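Local coordinates for glucokinase (Thermus thermophilus, PDB 3VOV) that phosphorylates glucose and probably related hexoses at the expense of ATP, as a zinc-containing sugar kinase of the ROK family, at the interface of chains A and B. Sequence-based numbering; all coordinates share one arbitrary frame. Chains: chain A/B, Glucokinase.

The interface of chains A and B. Residues chain A 153, 156, 159; chain B 233, 270-271.
B:Trp270 and B:Glu271 run as an extended stretch of loop against A:Gln153, a loop residue, and A:His159, which closes the short 3-10 helix 157-159. The amide of A:Gln153 reads the backbone of B:Glu271 at both ends. B:Glu271 N donates to the side-chain oxygen OE1 of A:Gln153 over 3.0 Å, tilted modestly from the carbonyl plane. In return, A:Gln153 NE2 donates to the carbonyl B:Glu271 O at 3.2 Å, arriving in the plane of that carbonyl on a lone pair. With CG beside its own backbone N and the chain extended beyond it (chi2 177°), A:Gln153 reaches across to this peptide, and the paired bonds fix which way its amide faces. An alanine here would probably leave B:Glu271 N and O without these partners and open a gap beside the indole of B:Trp270. That indole points into chain A, and its six-membered ring does the touching. The edge atom CE3 lies 3.5 Å from A:Gln153 OE1, with the amide and ring planes turned well apart. Further round the rim, CZ3 meets the aliphatic CG of A:Glu156 at 3.7 Å; the bend of A:Glu156 at chi2 (-70°) turns its carboxylate away from the line of the chain, and OE1 comes to the edge of the A:His159 ring, in plane. At the far corner B:Trp270 CZ2 packs against A:His159 CB at 3.4 Å, and the two rings meet edge-to-face, their planes 57° apart. A:His159 is also a zinc ligand, together with A:Cys169, A:Cys171 and A:Cys176, so the indole packs directly against the metal-binding region. The patch, repeated by the two-fold, joins the two subunits in the deposited tetramer and may help brace the zinc site, although the structure alone does not show that this pairing persists in solution.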
ATOM      1  N   GLN A 153      16.833  -2.129  21.668  1.00 29.53           N
ATOM      2  CA  GLN A 153      15.778  -2.328  20.663  1.00 29.23           C
ATOM      3  C   GLN A 153      16.321  -2.840  19.313  1.00 27.79           C
ATOM      4  O   GLN A 153      15.549  -2.978  18.352  1.00 28.94           O
ATOM      5  CB  GLN A 153      14.984  -1.025  20.357  1.00 29.41           C
ATOM      6  CG  GLN A 153      14.338  -0.308  21.512  1.00 30.99           C
ATOM      7  CD  GLN A 153      13.650   1.007  21.080  1.00 33.51           C
ATOM      8  OE1 GLN A 153      12.468   1.241  21.419  1.00 32.40           O
ATOM      9  NE2 GLN A 153      14.391   1.879  20.327  1.00 31.73           N
ATOM     10  N   GLU A 156      14.752  -5.663  16.099  1.00 18.94           N
ATOM     11  CA  GLU A 156      13.286  -5.818  16.271  1.00 20.14           C
ATOM     12  C   GLU A 156      12.668  -5.979  14.902  1.00 19.18           C
ATOM     13  O   GLU A 156      11.876  -5.150  14.446  1.00 20.78           O
ATOM     14  CB  GLU A 156      12.685  -4.624  17.051  1.00 20.03           C
ATOM     15  CG  GLU A 156      12.846  -4.800  18.576  1.00 22.35           C
ATOM     16  CD  GLU A 156      11.951  -5.914  19.169  1.00 29.04           C
ATOM     17  OE1 GLU A 156      11.025  -6.443  18.516  1.00 29.78           O
ATOM     18  OE2 GLU A 156      12.168  -6.269  20.329  1.00 37.88           O
ATOM     19  N   HIS A 159       9.100  -5.585  13.411  1.00 17.93           N
ATOM     20  CA  HIS A 159       8.416  -4.302  13.424  1.00 18.38           C
ATOM     21  C   HIS A 159       8.879  -3.303  12.390  1.00 17.91           C
ATOM     22  O   HIS A 159       8.573  -2.115  12.496  1.00 17.27           O
ATOM     23  CB  HIS A 159       8.272  -3.723  14.845  1.00 18.02           C
ATOM     24  CG  HIS A 159       7.598  -4.688  15.777  1.00 18.81           C
ATOM     25  ND1 HIS A 159       6.236  -4.883  15.781  1.00 18.97           N
ATOM     26  CD2 HIS A 159       8.112  -5.628  16.609  1.00 20.67           C
ATOM     27  CE1 HIS A 159       5.927  -5.848  16.637  1.00 21.95           C
ATOM     28  NE2 HIS A 159       7.054  -6.329  17.142  1.00 22.21           N
TER
ATOM     29  N   VAL B 233      15.065   2.426  12.617  1.00 18.51           N
ATOM     30  CA  VAL B 233      15.314   2.412  14.066  1.00 19.02           C
ATOM     31  C   VAL B 233      15.001   1.036  14.674  1.00 18.78           C
ATOM     32  O   VAL B 233      15.683   0.583  15.592  1.00 18.03           O
ATOM     33  CB  VAL B 233      14.512   3.522  14.768  1.00 20.09           C
ATOM     34  CG1 VAL B 233      14.486   3.303  16.331  1.00 21.29           C
ATOM     35  CG2 VAL B 233      15.115   4.880  14.404  1.00 19.76           C
ATOM     36  N   TRP B 270       7.522   3.041  21.041  1.00 22.74           N
ATOM     37  CA  TRP B 270       8.974   2.830  20.925  1.00 23.35           C
ATOM     38  C   TRP B 270       9.745   3.998  21.530  1.00 23.38           C
ATOM     39  O   TRP B 270       9.187   5.072  21.679  1.00 23.41           O
ATOM     40  CB  TRP B 270       9.360   2.680  19.426  1.00 22.18           C
ATOM     41  CG  TRP B 270       8.718   1.486  18.810  1.00 22.45           C
ATOM     42  CD1 TRP B 270       7.446   1.402  18.284  1.00 21.98           C
ATOM     43  CD2 TRP B 270       9.299   0.187  18.669  1.00 22.26           C
ATOM     44  NE1 TRP B 270       7.209   0.121  17.855  1.00 19.51           N
ATOM     45  CE2 TRP B 270       8.331  -0.640  18.063  1.00 21.10           C
ATOM     46  CE3 TRP B 270      10.547  -0.374  19.033  1.00 22.98           C
ATOM     47  CZ2 TRP B 270       8.564  -2.002  17.797  1.00 22.13           C
ATOM     48  CZ3 TRP B 270      10.783  -1.730  18.741  1.00 24.01           C
ATOM     49  CH2 TRP B 270       9.796  -2.518  18.128  1.00 24.37           C
ATOM     50  N   GLU B 271      11.009   3.783  21.887  1.00 24.42           N
ATOM     51  CA  GLU B 271      11.891   4.894  22.262  1.00 27.26           C
ATOM     52  C   GLU B 271      12.504   5.495  20.982  1.00 25.90           C
ATOM     53  O   GLU B 271      13.240   4.821  20.254  1.00 27.70           O
ATOM     54  CB  GLU B 271      13.049   4.435  23.174  1.00 28.28           C
ATOM     55  CG  GLU B 271      12.709   3.993  24.589  1.00 36.13           C
ATOM     56  CD  GLU B 271      13.982   3.488  25.350  1.00 43.91           C
ATOM     57  OE1 GLU B 271      14.093   2.250  25.529  1.00 47.48           O
ATOM     58  OE2 GLU B 271      14.874   4.312  25.745  1.00 46.87           O
TER